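Local structure of leucine-rich repeat protein TpLRR (Treponema pallidum, 6MLX) at residues I94-H100 and G118-S124. The protein is of unknown function but is a secreted, probably periplasmic leucine-rich repeat protein whose stacked coils may present a surface for binding partners. Sequence-based numbering, arbitrary orientation.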
ATOM      1  N   ILE A  94       3.162   0.408  -6.266  1.00 28.16           N
ATOM      2  CA  ILE A  94       3.259   1.285  -5.106  1.00 28.34           C
ATOM      3  C   ILE A  94       4.644   1.054  -4.519  1.00 28.28           C
ATOM      4  O   ILE A  94       4.948  -0.053  -4.052  1.00 28.28           O
ATOM      5  CB  ILE A  94       2.162   0.998  -4.070  1.00 28.54           C
ATOM      6  CG1 ILE A  94       0.777   1.136  -4.692  1.00 28.55           C
ATOM      7  CG2 ILE A  94       2.299   1.926  -2.883  1.00 28.52           C
ATOM      8  CD1 ILE A  94      -0.349   0.763  -3.764  1.00 28.76           C
ATOM      9  N   ARG A  95       5.485   2.088  -4.545  1.00 28.52           N
ATOM     10  CA  ARG A  95       6.876   1.954  -4.143  1.00 28.38           C
ATOM     11  C   ARG A  95       7.025   2.055  -2.622  1.00 28.35           C
ATOM     12  O   ARG A  95       6.071   2.320  -1.885  1.00 28.51           O
ATOM     13  CB  ARG A  95       7.737   2.983  -4.874  1.00 28.14           C
ATOM     14  CG  ARG A  95       7.811   2.688  -6.352  1.00 28.18           C
ATOM     15  CD  ARG A  95       8.905   3.427  -7.077  1.00 27.99           C
ATOM     16  NE  ARG A  95       9.163   2.745  -8.346  1.00 28.06           N
ATOM     17  CZ  ARG A  95       9.683   3.322  -9.425  1.00 27.87           C
ATOM     18  NH1 ARG A  95       9.988   4.613  -9.398  1.00 27.87           N
ATOM     19  NH2 ARG A  95       9.864   2.609 -10.534  1.00 27.63           N
ATOM     20  N   HIS A  96       8.241   1.822  -2.151  1.00 28.12           N
ATOM     21  CA  HIS A  96       8.438   1.533  -0.740  1.00 28.13           C
ATOM     22  C   HIS A  96       8.058   2.729   0.144  1.00 28.08           C
ATOM     23  O   HIS A  96       8.177   3.897  -0.244  1.00 27.94           O
ATOM     24  CB  HIS A  96       9.878   1.069  -0.490  1.00 27.75           C
ATOM     25  CG  HIS A  96      10.926   2.104  -0.758  1.00 27.45           C
ATOM     26  ND1 HIS A  96      11.377   2.972   0.214  1.00 27.21           N
ATOM     27  CD2 HIS A  96      11.649   2.375  -1.872  1.00 27.28           C
ATOM     28  CE1 HIS A  96      12.314   3.751  -0.296  1.00 26.86           C
ATOM     29  NE2 HIS A  96      12.502   3.409  -1.560  1.00 26.87           N
ATOM     30  N   HIS A  97       7.521   2.410   1.319  1.00 28.13           N
ATOM     31  CA  HIS A  97       7.103   3.364   2.347  1.00 28.10           C
ATOM     32  C   HIS A  97       5.996   4.302   1.887  1.00 28.26           C
ATOM     33  O   HIS A  97       5.742   5.309   2.550  1.00 28.23           O
ATOM     34  CB  HIS A  97       8.294   4.204   2.860  1.00 27.76           C
ATOM     35  CG  HIS A  97       9.342   3.404   3.570  1.00 27.49           C
ATOM     36  ND1 HIS A  97      10.377   2.785   2.909  1.00 27.34           N
ATOM     37  CD2 HIS A  97       9.509   3.114   4.886  1.00 27.55           C
ATOM     38  CE1 HIS A  97      11.136   2.146   3.781  1.00 27.19           C
ATOM     39  NE2 HIS A  97      10.633   2.332   4.989  1.00 27.23           N
ATOM     40  N   ALA A  98       5.324   4.004   0.772  1.00 28.34           N
ATOM     41  CA  ALA A  98       4.418   4.985   0.179  1.00 28.46           C
ATOM     42  C   ALA A  98       3.344   5.455   1.155  1.00 28.62           C
ATOM     43  O   ALA A  98       2.915   6.610   1.083  1.00 28.74           O
ATOM     44  CB  ALA A  98       3.760   4.425  -1.075  1.00 28.54           C
ATOM     45  N   PHE A  99       2.901   4.591   2.073  1.00 28.62           N
ATOM     46  CA  PHE A  99       1.890   4.961   3.063  1.00 28.75           C
ATOM     47  C   PHE A  99       2.406   4.758   4.477  1.00 28.70           C
ATOM     48  O   PHE A  99       1.635   4.500   5.406  1.00 28.78           O
ATOM     49  CB  PHE A  99       0.597   4.181   2.839  1.00 28.98           C
ATOM     50  CG  PHE A  99      -0.062   4.495   1.534  1.00 29.03           C
ATOM     51  CD1 PHE A  99      -0.844   5.634   1.399  1.00 28.99           C
ATOM     52  CD2 PHE A  99       0.121   3.669   0.432  1.00 29.03           C
ATOM     53  CE1 PHE A  99      -1.451   5.944   0.199  1.00 29.03           C
ATOM     54  CE2 PHE A  99      -0.490   3.965  -0.782  1.00 29.02           C
ATOM     55  CZ  PHE A  99      -1.276   5.114  -0.897  1.00 29.07           C
ATOM     56  N   HIS A 100       3.718   4.877   4.648  1.00 28.80           N
ATOM     57  CA  HIS A 100       4.318   4.762   5.967  1.00 28.77           C
ATOM     58  C   HIS A 100       3.681   5.768   6.926  1.00 28.76           C
ATOM     59  O   HIS A 100       3.488   6.939   6.584  1.00 28.62           O
ATOM     60  CB  HIS A 100       5.838   4.963   5.840  1.00 28.40           C
ATOM     61  CG  HIS A 100       6.563   5.040   7.148  1.00 28.30           C
ATOM     62  ND1 HIS A 100       6.796   3.938   7.943  1.00 28.42           N
ATOM     63  CD2 HIS A 100       7.110   6.095   7.797  1.00 28.04           C
ATOM     64  CE1 HIS A 100       7.449   4.312   9.030  1.00 28.15           C
ATOM     65  NE2 HIS A 100       7.657   5.616   8.961  1.00 28.00           N
ATOM     66  N   GLY A 118       5.920  -2.402  -2.799  1.00 27.85           N
ATOM     67  CA  GLY A 118       7.294  -2.345  -2.335  1.00 27.70           C
ATOM     68  C   GLY A 118       7.420  -2.642  -0.849  1.00 27.79           C
ATOM     69  O   GLY A 118       6.447  -2.921  -0.149  1.00 27.99           O
ATOM     70  N   GLN A 119       8.661  -2.567  -0.358  1.00 27.92           N
ATOM     71  CA  GLN A 119       8.923  -2.780   1.065  1.00 27.85           C
ATOM     72  C   GLN A 119       8.227  -1.726   1.922  1.00 27.93           C
ATOM     73  O   GLN A 119       8.140  -0.554   1.543  1.00 27.74           O
ATOM     74  CB  GLN A 119      10.433  -2.736   1.351  1.00 27.44           C
ATOM     75  CG  GLN A 119      11.255  -3.769   0.631  1.00 27.29           C
ATOM     76  CD  GLN A 119      12.734  -3.739   1.019  1.00 26.84           C
ATOM     77  OE1 GLN A 119      13.415  -4.769   0.964  1.00 26.63           O
ATOM     78  NE2 GLN A 119      13.237  -2.560   1.402  1.00 26.36           N
ATOM     79  N   ASP A 120       7.737  -2.154   3.091  1.00 27.98           N
ATOM     80  CA  ASP A 120       7.266  -1.254   4.152  1.00 27.93           C
ATOM     81  C   ASP A 120       6.180  -0.281   3.684  1.00 28.09           C
ATOM     82  O   ASP A 120       6.036   0.813   4.241  1.00 27.96           O
ATOM     83  CB  ASP A 120       8.436  -0.475   4.776  1.00 27.55           C
ATOM     84  CG  ASP A 120       9.460  -1.396   5.434  1.00 27.46           C
ATOM     85  OD1 ASP A 120       9.210  -1.862   6.554  1.00 27.65           O
ATOM     86  OD2 ASP A 120      10.502  -1.689   4.822  1.00 27.30           O
ATOM     87  N   VAL A 121       5.384  -0.669   2.681  1.00 28.11           N
ATOM     88  CA  VAL A 121       4.463   0.290   2.074  1.00 28.14           C
ATOM     89  C   VAL A 121       3.409   0.733   3.079  1.00 28.29           C
ATOM     90  O   VAL A 121       3.070   1.920   3.159  1.00 28.19           O
ATOM     91  CB  VAL A 121       3.825  -0.292   0.799  1.00 28.28           C
ATOM     92  CG1 VAL A 121       2.543   0.470   0.453  1.00 28.34           C
ATOM     93  CG2 VAL A 121       4.816  -0.212  -0.368  1.00 28.08           C
ATOM     94  N   PHE A 122       2.881  -0.202   3.865  1.00 28.27           N
ATOM     95  CA  PHE A 122       1.885   0.124   4.877  1.00 28.38           C
ATOM     96  C   PHE A 122       2.461  -0.000   6.279  1.00 28.34           C
ATOM     97  O   PHE A 122       1.731  -0.243   7.240  1.00 28.46           O
ATOM     98  CB  PHE A 122       0.638  -0.740   4.691  1.00 28.61           C
ATOM     99  CG  PHE A 122      -0.008  -0.544   3.347  1.00 28.62           C
ATOM    100  CD1 PHE A 122      -0.780   0.588   3.094  1.00 28.58           C
ATOM    101  CD2 PHE A 122       0.206  -1.451   2.316  1.00 28.65           C
ATOM    102  CE1 PHE A 122      -1.350   0.793   1.842  1.00 28.57           C
ATOM    103  CE2 PHE A 122      -0.367  -1.261   1.075  1.00 28.56           C
ATOM    104  CZ  PHE A 122      -1.134  -0.130   0.827  1.00 28.54           C
ATOM    105  N   SER A 123       3.778   0.171   6.397  1.00 28.42           N
ATOM    106  CA  SER A 123       4.443   0.186   7.696  1.00 28.36           C
ATOM    107  C   SER A 123       3.785   1.208   8.616  1.00 28.32           C
ATOM    108  O   SER A 123       3.556   2.355   8.226  1.00 28.18           O
ATOM    109  CB  SER A 123       5.933   0.514   7.510  1.00 28.03           C
ATOM    110  OG  SER A 123       6.607   0.533   8.766  1.00 27.99           O
ATOM    111  N   SER A 124       3.443   0.770   9.829  1.00 28.42           N
ATOM    112  CA  SER A 124       2.824   1.630  10.850  1.00 28.43           C
ATOM    113  C   SER A 124       1.486   2.218  10.406  1.00 28.59           C
ATOM    114  O   SER A 124       1.090   3.292  10.863  1.00 28.55           O
ATOM    115  CB  SER A 124       3.768   2.760  11.282  1.00 28.16           C
ATOM    116  OG  SER A 124       4.843   2.246  12.044  1.00 28.07           O
TER
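I94 and G118 open a ladder of three backbone hydrogen bonds between two successive coils of the repeat, a worked example of how a solenoid carries its order through turns as well as strands. G118 N donates to I94 O (2.8 Å), H97 N to Q119 O (3.0 Å), and F99 N to V121 O (2.9 Å), the last being the most bent of the three. Both segments run through the same pair of turns, type II then type I, so equivalent peptides meet again one coil along. CA-H...O contacts accompany the rungs, among them H97 CA to D120 O at 3.4 Å.

On the outer side, CB of D120 sits over one face of the H97 imidazole, 3.8 Å from its centroid, in a CH-pi contact, with the carboxylate tilted about 19° from the ring plane. The carboxylate's own salt bridge runs from OD1 to R146, whereas ND1 of H97 shares a nearly straight hydrogen bond with ND1 of H96, which should restrict the rotation of both rings. Inward, V121 has CG1 anti to its backbone N (chi1 160°); this methyl meets CG2 of I94 at 3.6 Å and the edge of the F99 ring. F99 and F122 point the same way with planes only 2° apart, yet are slid so far that they barely overlap, CD2 of F99 touching CE1 of F122 at 3.5 Å.

The phenylalanine pairing continues on the preceding coil, where the F99 ring meets F76 with its plane almost parallel, so the phenylalanines form a row along the core; H97 stacks on H74 on the outer side. The segments lead out of the parallel strands 93-94 and 116-117, the first starting on the last residue of its strand, with strand 70-71 lying beside R95 and A98.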